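DUF3218 domain-containing protein (Pseudomonas aeruginosa, PDB 2IGS) is of unknown function but belongs to the DUF3218 family of the lysozyme clan, and so may be distantly related to lysozyme-like proteins. Local coordinates at residues A36-A41 and P97-M102; W42-R47 and L209-F214; Y128-G133 and T204-L209; K174-P179 and F194-S199. All coordinates share one frame; numbering follows the deposited sequence.

Contact 1: A36-A41 and P97-M102; sequences AQTIEA and PLLTSM
Met102, modelled as selenomethionine, reaches from helix 87-113 to Ala41 on helix 35-48. Its CB and CG make no contact with 36-41. With chi1 at -81°, CG lies anti to the carbonyl carbon and the chain leads toward helix 35-48. SE is the first atom to touch, 3.9 Å from Ala41 CB. It also packs against the indole of Trp42, the next residue along the helix. A bend at chi3 then turns the terminal methyl along helix 35-48. CE lies 3.8 Å from Ala41 CB and 4.2 Å from Thr38 CG2, at the edge of contact.

A second patch lies one turn away. Leu99 CD2 crosses Thr38 at an angle and sits 3.9 Å from Thr38 OG1. No direct hydrogen bond joins the segments, but one water does. It donates to Thr38 OG1 at 2.7 Å and to Leu99 O at 2.9 Å. Thr38 OG1 is also hydrogen-bonded to Pro34 O, just before its helix begins, so the hydroxyl has a partner besides the water. Ala17 of helix 12-27 and Leu211 of helix 203-216 flank the contact. The axes of 36-41 and 97-102 cross at 84° and come within 9.6 Å. This is a nearly perpendicular helix crossing in the buried core of a helical domain.

Contact 2: W42-R47 and L209-F214; sequences WDIPLR and LLLAYF
Ile44 CG1 (chi1 -69°) and Leu211 CG (chi1 -66°) both lie anti to their carbonyl carbons. With chi2 extended at 177° in both residues, each side chain carries a terminal methyl toward the other. Leu210 differs: its CG is anti to the backbone N. The two leucines thus approach Ile44 by different routes.

Ile44 uses both branches. The long branch is extended, and CD1 at its end lies 3.9 Å from Leu211 CD2. The short branch, CG2, is 4.4 Å from Leu210 CD2, a looser contact. The nearest backbones are far apart, with Ile44 CA and Leu210 CA separated by 10.1 Å. Between these two segments only side-chain ends meet. No hydrogen bond crosses, and all three residues are buried.

Trp42 NE1 is hydrogen-bonded to Thr204 O, earlier on the helix that carries the leucines, and Trp42 O is hydrogen-bonded to Tyr203 OH. Tyr152 packs on both Pro45 and Leu210, and so bridges the two segments. Pro45 has no N-H to give to the turn before, and helix 35-48 is kinked there. On the second segment, Phe214 sets one ring face over Tyr213 CD2. The contact lies near the centre of the folded chain and is an apolar seam between two helices in the core of this helix-rich domain.

Contact 3: Y128-G133 and T204-L209; sequences YPTDVG and TTAVTL
The Tyr128-Asp131 beta turn packs its Pro129 and Thr130 on Ala206 of helix 203-216, close to the centre of the folded chain. The turn is type I and leads into strand 132-134.

The shortest approach is Pro129 O to Ala206 CB, 3.1 Å, which is tight for a methyl and a carbonyl. That oxygen has a polar partner too, the hydroxyl of Ser151. Pro129 CB lies 4.2 Å from Ala206 CB and 4.4 Å from Val207 CG2, so the proline spans two successive residues of the helix. Thr130 CG2 closes on the Ala206 CB methyl at 4.0 Å. Chi1 of 52° puts OG1 between the backbone N and the carbonyl carbon, and so leaves CG2 anti to the carbonyl carbon, beside the backbone N.

The turn is braced twice. Asp131 N bonds to Tyr128 O at 3.1 Å. In return, Tyr128 N donates to Asp131 OD2 at 3.0 Å, nearly straight at 167°, and meets the carboxylate from above its plane. In the helix, Thr208 N and Thr208 OG1 both reach Thr204 O, one on each side of the carbonyl plane.

Leu68 of helix 63-82 packs on Pro129 and Thr130, and Pro45 of helix 35-48 also touches Pro129. The turn is thus seated among three helices, while Asp131 and Gly133 bond through the backbone to Ser151 and Leu149, on the side of strand 148-150.

Contact 4: K174-P179 and F194-S199; sequences KALVGP and FNTIKS
Asn195 O is held by two groups of Ser199, on the helix whose Thr196 and Ile197 meet Leu176. Ser199 N reaches it at 2.9 Å and Ser199 OG at 3.0 Å, one from above and one from below the carbonyl plane. Across the contact itself there is no hydrogen bond.

Leu176 carries one half of the packing. Its CG stands anti to the backbone N (chi1 176°). This and chi2 (77°) bring CD1 to 3.4 Å from Thr196 O and 3.8 Å from Thr196 CG2. The two side chains run alongside each other, pointing opposite ways. Thr196 OG1 bonds back to Asp192 O within its own helix.

Ile197 carries the other half. Its CG1 sits 3.3 Å from Leu176 O, a close approach. CD1 goes on to the backbone of the next residue, 4.0 Å from Val177 CA. CG2 faces Val177 CG2 at 4.4 Å.

Leu156 packs on both Val177 and Ile197 and so covers the seam. Leu176 and Val177 of helix 171-177 lie against helix 190-200. Ile197 also touches Val132 and Leu148, which brings strands 132-134 and 148-150 against helix 190-200.

Overall arrangement
From the N terminus, helix 35-48 opens two contacts. Contact 1 closes first, when the chain returns in helix 87-113. Contact 2 opens just after contact 1 and closes in helix 203-216, so the two loops cross. Contact 3 opens at the turn before strand 132-134 and closes on helix 203-216, nested inside contact 2. Contact 4, the shortest loop, nests inside both. Contacts 1, 2 and 3 touch one another; contact 4 touches contacts 2 and 3 but not contact 1. Contacts 1 and 2 tie helix 35-48 to helices 87-113 and 203-216; contact 3 brings in the turn before the small sheet, and contact 4 joins helices 171-177 and 190-200 beside it.

Contact 1: A36-A41 and P97-M102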
loop_
_atom_site.group_PDB
_atom_site.type_symbol
_atom_site.label_atom_id
_atom_site.label_comp_id
_atom_site.label_asym_id
_atom_site.label_seq_id
_atom_site.Cartn_x
_atom_site.Cartn_y
_atom_site.Cartn_z
ATOM N N ALA F 36 -15.647 33.150 -27.483
ATOM C CA ALA F 36 -14.481 32.447 -26.933
ATOM C C ALA F 36 -14.666 30.939 -26.886
ATOM O O ALA F 36 -13.805 30.209 -27.360
ATOM C CB ALA F 36 -14.093 32.997 -25.544
ATOM N N GLN F 37 -15.798 30.495 -26.330
ATOM C CA GLN F 37 -16.143 29.078 -26.244
ATOM C C GLN F 37 -16.334 28.413 -27.609
ATOM O O GLN F 37 -15.959 27.252 -27.795
ATOM C CB GLN F 37 -17.390 28.853 -25.376
ATOM C CG GLN F 37 -17.245 29.304 -23.921
ATOM C CD GLN F 37 -17.809 30.695 -23.657
ATOM O OE1 GLN F 37 -17.644 31.614 -24.462
ATOM N NE2 GLN F 37 -18.473 30.852 -22.514
ATOM N N THR F 38 -16.900 29.154 -28.555
ATOM C CA THR F 38 -17.158 28.641 -29.909
ATOM C C THR F 38 -15.862 28.394 -30.710
ATOM O O THR F 38 -15.705 27.321 -31.306
ATOM C CB THR F 38 -18.117 29.566 -30.683
ATOM O OG1 THR F 38 -19.336 29.702 -29.941
ATOM C CG2 THR F 38 -18.438 28.989 -32.038
ATOM N N ILE F 39 -14.948 29.372 -30.710
ATOM C CA ILE F 39 -13.624 29.182 -31.323
ATOM C C ILE F 39 -12.892 27.991 -30.674
ATOM O O ILE F 39 -12.389 27.106 -31.384
ATOM C CB ILE F 39 -12.715 30.462 -31.254
ATOM C CG1 ILE F 39 -13.372 31.674 -31.933
ATOM C CG2 ILE F 39 -11.368 30.186 -31.903
ATOM C CD1 ILE F 39 -12.955 33.044 -31.346
ATOM N N GLU F 40 -12.848 27.980 -29.333
ATOM C CA GLU F 40 -12.154 26.943 -28.581
ATOM C C GLU F 40 -12.715 25.538 -28.835
ATOM O O GLU F 40 -11.956 24.599 -29.046
ATOM C CB GLU F 40 -12.134 27.253 -27.072
ATOM C CG GLU F 40 -11.277 26.261 -26.302
ATOM C CD GLU F 40 -11.145 26.561 -24.824
ATOM O OE1 GLU F 40 -11.652 27.601 -24.374
ATOM O OE2 GLU F 40 -10.552 25.727 -24.103
ATOM N N ALA F 41 -14.034 25.400 -28.807
ATOM C CA ALA F 41 -14.701 24.114 -29.103
ATOM C C ALA F 41 -14.348 23.589 -30.499
ATOM O O ALA F 41 -14.005 22.423 -30.672
ATOM C CB ALA F 41 -16.227 24.263 -28.961
ATOM N N PRO F 97 -29.495 27.278 -29.872
ATOM C CA PRO F 97 -29.329 26.195 -28.895
ATOM C C PRO F 97 -27.993 25.460 -29.004
ATOM O O PRO F 97 -27.416 25.082 -27.984
ATOM C CB PRO F 97 -30.497 25.255 -29.217
ATOM C CG PRO F 97 -31.534 26.159 -29.863
ATOM C CD PRO F 97 -30.697 27.065 -30.710
ATOM N N LEU F 98 -27.500 25.266 -30.220
ATOM C CA LEU F 98 -26.173 24.699 -30.415
ATOM C C LEU F 98 -25.097 25.585 -29.794
ATOM O O LEU F 98 -24.209 25.099 -29.102
ATOM C CB LEU F 98 -25.865 24.491 -31.903
ATOM C CG LEU F 98 -24.576 23.699 -32.204
ATOM C CD1 LEU F 98 -24.690 22.970 -33.555
ATOM C CD2 LEU F 98 -23.315 24.595 -32.165
ATOM N N LEU F 99 -25.168 26.881 -30.064
ATOM C CA LEU F 99 -24.153 27.787 -29.582
ATOM C C LEU F 99 -24.166 27.871 -28.064
ATOM O O LEU F 99 -23.111 27.778 -27.427
ATOM C CB LEU F 99 -24.334 29.160 -30.202
ATOM C CG LEU F 99 -24.025 29.251 -31.696
ATOM C CD1 LEU F 99 -24.261 30.658 -32.177
ATOM C CD2 LEU F 99 -22.585 28.795 -31.988
ATOM N N THR F 100 -25.372 28.031 -27.511
ATOM C CA THR F 100 -25.609 28.046 -26.068
ATOM C C THR F 100 -25.090 26.771 -25.409
ATOM O O THR F 100 -24.369 26.851 -24.429
ATOM C CB THR F 100 -27.110 28.243 -25.740
ATOM O OG1 THR F 100 -27.564 29.500 -26.264
ATOM C CG2 THR F 100 -27.344 28.262 -24.261
ATOM N N SER F 101 -25.436 25.611 -25.969
ATOM C CA SER F 101 -25.167 24.325 -25.328
ATOM C C SER F 101 -23.673 24.010 -25.315
ATOM O O SER F 101 -23.142 23.577 -24.290
ATOM C CB SER F 101 -25.995 23.189 -25.969
ATOM O OG SER F 101 -25.206 22.242 -26.692
HETATM N N MSE F 102 -22.991 24.256 -26.437
HETATM C CA MSE F 102 -21.543 24.121 -26.484
HETATM C C MSE F 102 -20.817 24.986 -25.478
HETATM O O MSE F 102 -19.829 24.543 -24.910
HETATM C CB MSE F 102 -21.000 24.425 -27.866
HETATM C CG MSE F 102 -21.131 23.280 -28.819
HETATM SE SE MSE F 102 -19.818 23.323 -30.224
HETATM C CE MSE F 102 -19.618 25.234 -30.491
HETATM O O HOH W 1 -20.351 27.987 -28.112
#

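Contact 2: W42-R47 and L209-F214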
loop_
_atom_site.group_PDB
_atom_site.type_symbol
_atom_site.label_atom_id
_atom_site.label_comp_id
_atom_site.label_asym_id
_atom_site.label_seq_id
_atom_site.Cartn_x
_atom_site.Cartn_y
_atom_site.Cartn_z
ATOM N N TRP F 42 -14.428 24.457 -31.504
ATOM C CA TRP F 42 -14.252 24.019 -32.902
ATOM C C TRP F 42 -12.772 23.934 -33.329
ATOM O O TRP F 42 -12.457 23.392 -34.379
ATOM C CB TRP F 42 -15.109 24.884 -33.842
ATOM C CG TRP F 42 -16.606 24.552 -33.731
ATOM C CD1 TRP F 42 -17.163 23.377 -33.258
ATOM C CD2 TRP F 42 -17.712 25.369 -34.160
ATOM N NE1 TRP F 42 -18.539 23.423 -33.360
ATOM C CE2 TRP F 42 -18.905 24.638 -33.892
ATOM C CE3 TRP F 42 -17.813 26.661 -34.717
ATOM C CZ2 TRP F 42 -20.183 25.157 -34.161
ATOM C CZ3 TRP F 42 -19.087 27.171 -35.002
ATOM C CH2 TRP F 42 -20.256 26.407 -34.727
ATOM N N ASP F 43 -11.868 24.456 -32.501
ATOM C CA ASP F 43 -10.435 24.133 -32.618
ATOM C C ASP F 43 -10.043 22.754 -32.057
ATOM O O ASP F 43 -8.959 22.247 -32.366
ATOM C CB ASP F 43 -9.561 25.226 -31.959
ATOM C CG ASP F 43 -9.419 26.489 -32.827
ATOM O OD1 ASP F 43 -9.753 26.473 -34.038
ATOM O OD2 ASP F 43 -8.965 27.519 -32.283
ATOM N N ILE F 44 -10.915 22.153 -31.246
ATOM C CA ILE F 44 -10.600 20.892 -30.544
ATOM C C ILE F 44 -9.971 19.791 -31.434
ATOM O O ILE F 44 -8.872 19.348 -31.121
ATOM C CB ILE F 44 -11.775 20.357 -29.636
ATOM C CG1 ILE F 44 -12.007 21.269 -28.414
ATOM C CG2 ILE F 44 -11.485 18.952 -29.140
ATOM C CD1 ILE F 44 -13.181 20.839 -27.544
ATOM N N PRO F 45 -10.617 19.412 -32.577
ATOM C CA PRO F 45 -10.034 18.386 -33.464
ATOM C C PRO F 45 -8.664 18.738 -34.005
ATOM O O PRO F 45 -7.846 17.845 -34.220
ATOM C CB PRO F 45 -11.023 18.320 -34.618
ATOM C CG PRO F 45 -12.307 18.720 -34.025
ATOM C CD PRO F 45 -11.911 19.877 -33.117
ATOM N N LEU F 46 -8.404 20.019 -34.239
ATOM C CA LEU F 46 -7.098 20.398 -34.702
ATOM C C LEU F 46 -6.086 20.399 -33.558
ATOM O O LEU F 46 -4.932 20.037 -33.767
ATOM C CB LEU F 46 -7.110 21.741 -35.418
ATOM C CG LEU F 46 -5.776 22.161 -36.049
ATOM C CD1 LEU F 46 -5.445 21.215 -37.201
ATOM C CD2 LEU F 46 -5.877 23.616 -36.526
ATOM N N ARG F 47 -6.521 20.792 -32.364
ATOM C CA ARG F 47 -5.625 20.779 -31.221
ATOM C C ARG F 47 -5.265 19.346 -30.813
ATOM O O ARG F 47 -4.166 19.098 -30.343
ATOM C CB ARG F 47 -6.148 21.662 -30.080
ATOM C CG ARG F 47 -5.594 23.087 -30.208
ATOM C CD ARG F 47 -6.051 24.077 -29.149
ATOM N NE ARG F 47 -6.984 25.076 -29.683
ATOM C CZ ARG F 47 -7.097 26.320 -29.225
ATOM N NH1 ARG F 47 -6.316 26.740 -28.226
ATOM N NH2 ARG F 47 -7.982 27.151 -29.770
ATOM N N LEU F 209 -21.805 17.184 -29.773
ATOM C CA LEU F 209 -22.110 15.922 -29.124
ATOM C C LEU F 209 -21.011 15.581 -28.134
ATOM O O LEU F 209 -21.315 15.187 -26.985
ATOM C CB LEU F 209 -22.247 14.794 -30.171
ATOM C CG LEU F 209 -22.442 13.333 -29.720
ATOM C CD1 LEU F 209 -23.821 13.162 -29.055
ATOM C CD2 LEU F 209 -22.284 12.320 -30.888
ATOM N N LEU F 210 -19.752 15.746 -28.575
ATOM C CA LEU F 210 -18.576 15.422 -27.766
ATOM C C LEU F 210 -18.586 16.147 -26.418
ATOM O O LEU F 210 -18.352 15.542 -25.378
ATOM C CB LEU F 210 -17.275 15.754 -28.524
ATOM C CG LEU F 210 -15.954 15.463 -27.796
ATOM C CD1 LEU F 210 -15.669 13.950 -27.754
ATOM C CD2 LEU F 210 -14.784 16.197 -28.439
ATOM N N LEU F 211 -18.836 17.445 -26.468
ATOM C CA LEU F 211 -18.868 18.279 -25.278
ATOM C C LEU F 211 -20.083 17.980 -24.400
ATOM O O LEU F 211 -19.974 18.007 -23.191
ATOM C CB LEU F 211 -18.857 19.761 -25.688
ATOM C CG LEU F 211 -17.577 20.239 -26.382
ATOM C CD1 LEU F 211 -17.688 21.691 -26.810
ATOM C CD2 LEU F 211 -16.348 19.995 -25.504
ATOM N N ALA F 212 -21.231 17.690 -25.007
ATOM C CA ALA F 212 -22.422 17.338 -24.228
ATOM C C ALA F 212 -22.217 16.093 -23.362
ATOM O O ALA F 212 -22.536 16.084 -22.170
ATOM C CB ALA F 212 -23.633 17.135 -25.164
ATOM N N TYR F 213 -21.729 15.040 -24.006
ATOM C CA TYR F 213 -21.371 13.768 -23.395
ATOM C C TYR F 213 -20.344 13.973 -22.289
ATOM O O TYR F 213 -20.594 13.641 -21.133
ATOM C CB TYR F 213 -20.808 12.868 -24.488
ATOM C CG TYR F 213 -20.292 11.523 -24.022
ATOM C CD1 TYR F 213 -21.163 10.459 -23.814
ATOM C CD2 TYR F 213 -18.920 11.294 -23.865
ATOM C CE1 TYR F 213 -20.701 9.213 -23.392
ATOM C CE2 TYR F 213 -18.438 10.035 -23.446
ATOM C CZ TYR F 213 -19.336 9.006 -23.211
ATOM O OH TYR F 213 -18.898 7.763 -22.800
ATOM N N PHE F 214 -19.201 14.555 -22.636
ATOM C CA PHE F 214 -18.108 14.693 -21.674
ATOM C C PHE F 214 -18.376 15.670 -20.549
ATOM O O PHE F 214 -17.674 15.669 -19.547
ATOM C CB PHE F 214 -16.768 14.996 -22.375
ATOM C CG PHE F 214 -16.030 13.759 -22.793
ATOM C CD1 PHE F 214 -15.431 12.937 -21.838
ATOM C CD2 PHE F 214 -15.977 13.386 -24.121
ATOM C CE1 PHE F 214 -14.769 11.776 -22.216
ATOM C CE2 PHE F 214 -15.317 12.237 -24.508
ATOM C CZ PHE F 214 -14.699 11.435 -23.557
#

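Contact 3: Y128-G133 and T204-L209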
loop_
_atom_site.group_PDB
_atom_site.type_symbol
_atom_site.label_atom_id
_atom_site.label_comp_id
_atom_site.label_asym_id
_atom_site.label_seq_id
_atom_site.Cartn_x
_atom_site.Cartn_y
_atom_site.Cartn_z
ATOM N N TYR F 128 -10.870 11.314 -36.511
ATOM C CA TYR F 128 -11.732 12.434 -36.944
ATOM C C TYR F 128 -12.931 12.664 -36.026
ATOM O O TYR F 128 -13.437 11.712 -35.429
ATOM C CB TYR F 128 -12.165 12.207 -38.393
ATOM C CG TYR F 128 -10.946 12.106 -39.275
ATOM C CD1 TYR F 128 -10.214 13.242 -39.603
ATOM C CD2 TYR F 128 -10.482 10.875 -39.702
ATOM C CE1 TYR F 128 -9.078 13.158 -40.369
ATOM C CE2 TYR F 128 -9.330 10.768 -40.471
ATOM C CZ TYR F 128 -8.626 11.922 -40.787
ATOM O OH TYR F 128 -7.497 11.835 -41.563
ATOM N N PRO F 129 -13.403 13.927 -35.902
ATOM C CA PRO F 129 -14.464 14.151 -34.915
ATOM C C PRO F 129 -15.770 13.485 -35.309
ATOM O O PRO F 129 -16.585 13.172 -34.452
ATOM C CB PRO F 129 -14.603 15.684 -34.886
ATOM C CG PRO F 129 -14.109 16.132 -36.210
ATOM C CD PRO F 129 -13.023 15.172 -36.586
ATOM N N THR F 130 -15.953 13.261 -36.607
ATOM C CA THR F 130 -17.151 12.652 -37.141
ATOM C C THR F 130 -17.044 11.130 -37.263
ATOM O O THR F 130 -17.926 10.492 -37.837
ATOM C CB THR F 130 -17.447 13.199 -38.536
ATOM O OG1 THR F 130 -16.265 13.076 -39.332
ATOM C CG2 THR F 130 -17.856 14.676 -38.459
ATOM N N ASP F 131 -15.969 10.539 -36.753
ATOM C CA ASP F 131 -15.788 9.097 -36.924
ATOM C C ASP F 131 -16.880 8.324 -36.160
ATOM O O ASP F 131 -17.346 8.740 -35.061
ATOM C CB ASP F 131 -14.385 8.647 -36.474
ATOM C CG ASP F 131 -13.327 8.743 -37.589
ATOM O OD1 ASP F 131 -13.674 8.822 -38.783
ATOM O OD2 ASP F 131 -12.116 8.740 -37.270
ATOM N N VAL F 132 -17.299 7.220 -36.774
ATOM C CA VAL F 132 -18.193 6.256 -36.149
ATOM C C VAL F 132 -17.556 4.875 -36.255
ATOM O O VAL F 132 -17.178 4.408 -37.347
ATOM C CB VAL F 132 -19.624 6.291 -36.745
ATOM C CG1 VAL F 132 -20.568 5.355 -35.977
ATOM C CG2 VAL F 132 -20.168 7.730 -36.718
ATOM N N GLY F 133 -17.385 4.250 -35.096
ATOM C CA GLY F 133 -16.720 2.971 -35.010
ATOM C C GLY F 133 -17.369 2.119 -33.941
ATOM O O GLY F 133 -18.503 2.388 -33.525
ATOM N N THR F 204 -18.737 20.167 -36.904
ATOM C CA THR F 204 -19.304 21.113 -35.968
ATOM C C THR F 204 -20.305 20.480 -34.963
ATOM O O THR F 204 -20.281 20.786 -33.758
ATOM C CB THR F 204 -19.901 22.228 -36.840
ATOM O OG1 THR F 204 -19.457 23.520 -36.428
ATOM C CG2 THR F 204 -21.380 22.146 -37.034
ATOM N N THR F 205 -21.156 19.576 -35.450
ATOM C CA THR F 205 -22.177 18.914 -34.616
ATOM C C THR F 205 -21.631 17.695 -33.848
ATOM O O THR F 205 -22.148 17.345 -32.781
ATOM C CB THR F 205 -23.381 18.448 -35.440
ATOM O OG1 THR F 205 -22.900 17.726 -36.576
ATOM C CG2 THR F 205 -24.272 19.636 -35.897
ATOM N N ALA F 206 -20.622 17.036 -34.416
ATOM C CA ALA F 206 -19.811 16.025 -33.696
ATOM C C ALA F 206 -19.117 16.641 -32.477
ATOM O O ALA F 206 -19.041 16.010 -31.429
ATOM C CB ALA F 206 -18.787 15.417 -34.607
ATOM N N VAL F 207 -18.595 17.863 -32.613
ATOM C CA VAL F 207 -17.960 18.516 -31.468
ATOM C C VAL F 207 -19.017 18.895 -30.413
ATOM O O VAL F 207 -18.751 18.792 -29.224
ATOM C CB VAL F 207 -17.098 19.745 -31.864
ATOM C CG1 VAL F 207 -16.688 20.524 -30.618
ATOM C CG2 VAL F 207 -15.865 19.352 -32.714
ATOM N N THR F 208 -20.209 19.311 -30.858
ATOM C CA THR F 208 -21.355 19.583 -29.963
ATOM C C THR F 208 -21.714 18.341 -29.117
ATOM O O THR F 208 -21.901 18.444 -27.904
ATOM C CB THR F 208 -22.603 20.084 -30.744
ATOM O OG1 THR F 208 -22.217 21.119 -31.650
ATOM C CG2 THR F 208 -23.685 20.631 -29.823
ATOM N N LEU F 209 -21.805 17.184 -29.773
ATOM C CA LEU F 209 -22.110 15.922 -29.124
ATOM C C LEU F 209 -21.011 15.581 -28.134
ATOM O O LEU F 209 -21.315 15.187 -26.985
ATOM C CB LEU F 209 -22.247 14.794 -30.171
ATOM C CG LEU F 209 -22.442 13.333 -29.720
ATOM C CD1 LEU F 209 -23.821 13.162 -29.055
ATOM C CD2 LEU F 209 -22.284 12.320 -30.888
#

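Contact 4: K174-P179 and F194-S199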
loop_
_atom_site.group_PDB
_atom_site.type_symbol
_atom_site.label_atom_id
_atom_site.label_comp_id
_atom_site.label_asym_id
_atom_site.label_seq_id
_atom_site.Cartn_x
_atom_site.Cartn_y
_atom_site.Cartn_z
ATOM N N LYS F 174 -29.782 15.215 -30.637
ATOM C CA LYS F 174 -30.494 14.288 -29.748
ATOM C C LYS F 174 -31.326 13.242 -30.537
ATOM O O LYS F 174 -31.317 12.058 -30.207
ATOM C CB LYS F 174 -31.373 15.075 -28.755
ATOM C CG LYS F 174 -31.420 14.486 -27.359
ATOM C CD LYS F 174 -32.493 15.145 -26.494
ATOM C CE LYS F 174 -32.826 14.316 -25.214
ATOM N NZ LYS F 174 -31.700 14.242 -24.180
ATOM N N ALA F 175 -32.010 13.681 -31.592
ATOM C CA ALA F 175 -32.827 12.801 -32.430
ATOM C C ALA F 175 -32.003 11.834 -33.295
ATOM O O ALA F 175 -32.430 10.699 -33.567
ATOM C CB ALA F 175 -33.770 13.631 -33.313
ATOM N N LEU F 176 -30.840 12.301 -33.735
ATOM C CA LEU F 176 -29.925 11.529 -34.580
ATOM C C LEU F 176 -29.209 10.424 -33.819
ATOM O O LEU F 176 -28.995 9.335 -34.333
ATOM C CB LEU F 176 -28.877 12.473 -35.185
ATOM C CG LEU F 176 -27.749 11.900 -36.048
ATOM C CD1 LEU F 176 -28.218 11.543 -37.462
ATOM C CD2 LEU F 176 -26.633 12.900 -36.089
ATOM N N VAL F 177 -28.833 10.718 -32.581
ATOM C CA VAL F 177 -27.890 9.886 -31.847
ATOM C C VAL F 177 -28.578 9.002 -30.807
ATOM O O VAL F 177 -28.054 7.941 -30.440
ATOM C CB VAL F 177 -26.795 10.788 -31.234
ATOM C CG1 VAL F 177 -26.012 10.068 -30.212
ATOM C CG2 VAL F 177 -25.887 11.282 -32.336
ATOM N N GLY F 178 -29.765 9.430 -30.367
ATOM C CA GLY F 178 -30.567 8.722 -29.375
ATOM C C GLY F 178 -30.821 7.257 -29.662
ATOM O O GLY F 178 -30.769 6.445 -28.741
ATOM N N PRO F 179 -31.130 6.906 -30.933
ATOM C CA PRO F 179 -31.346 5.503 -31.316
ATOM C C PRO F 179 -30.156 4.547 -31.104
ATOM O O PRO F 179 -30.348 3.326 -30.967
ATOM C CB PRO F 179 -31.718 5.602 -32.815
ATOM C CG PRO F 179 -32.275 6.965 -32.959
ATOM C CD PRO F 179 -31.379 7.806 -32.077
ATOM N N PHE F 194 -26.098 2.911 -37.209
ATOM C CA PHE F 194 -24.682 3.143 -37.464
ATOM C C PHE F 194 -24.513 4.140 -38.622
ATOM O O PHE F 194 -23.756 5.116 -38.529
ATOM C CB PHE F 194 -23.997 1.802 -37.799
ATOM C CG PHE F 194 -22.494 1.881 -37.928
ATOM C CD1 PHE F 194 -21.893 2.677 -38.896
ATOM C CD2 PHE F 194 -21.681 1.107 -37.112
ATOM C CE1 PHE F 194 -20.514 2.730 -39.017
ATOM C CE2 PHE F 194 -20.299 1.136 -37.240
ATOM C CZ PHE F 194 -19.717 1.953 -38.196
ATOM N N ASN F 195 -25.249 3.898 -39.697
ATOM C CA ASN F 195 -25.073 4.678 -40.919
ATOM C C ASN F 195 -25.817 5.998 -41.066
ATOM O O ASN F 195 -25.307 6.920 -41.715
ATOM C CB ASN F 195 -25.147 3.776 -42.136
ATOM C CG ASN F 195 -23.896 2.934 -42.239
ATOM O OD1 ASN F 195 -22.804 3.481 -42.372
ATOM N ND2 ASN F 195 -24.027 1.618 -42.067
ATOM N N THR F 196 -26.968 6.087 -40.402
ATOM C CA THR F 196 -27.666 7.350 -40.134
ATOM C C THR F 196 -26.777 8.346 -39.379
ATOM O O THR F 196 -26.697 9.528 -39.745
ATOM C CB THR F 196 -28.932 7.130 -39.253
ATOM O OG1 THR F 196 -29.795 6.218 -39.912
ATOM C CG2 THR F 196 -29.701 8.421 -39.074
ATOM N N ILE F 197 -26.150 7.866 -38.317
ATOM C CA ILE F 197 -25.328 8.705 -37.445
ATOM C C ILE F 197 -24.099 9.152 -38.216
ATOM O O ILE F 197 -23.785 10.339 -38.264
ATOM C CB ILE F 197 -24.939 7.989 -36.107
ATOM C CG1 ILE F 197 -26.202 7.780 -35.232
ATOM C CG2 ILE F 197 -23.871 8.806 -35.363
ATOM C CD1 ILE F 197 -25.949 7.001 -33.922
ATOM N N LYS F 198 -23.454 8.197 -38.864
ATOM C CA LYS F 198 -22.323 8.475 -39.687
ATOM C C LYS F 198 -22.621 9.553 -40.720
ATOM O O LYS F 198 -21.905 10.550 -40.807
ATOM C CB LYS F 198 -21.909 7.202 -40.388
ATOM C CG LYS F 198 -20.456 7.179 -40.656
ATOM C CD LYS F 198 -20.217 6.675 -42.039
ATOM C CE LYS F 198 -18.788 6.239 -42.227
ATOM N NZ LYS F 198 -17.776 7.131 -41.667
ATOM N N SER F 199 -23.666 9.341 -41.500
ATOM C CA SER F 199 -24.043 10.255 -42.575
ATOM C C SER F 199 -24.541 11.603 -42.077
ATOM O O SER F 199 -24.312 12.611 -42.736
ATOM C CB SER F 199 -25.105 9.619 -43.456
ATOM O OG SER F 199 -24.566 8.493 -44.099
#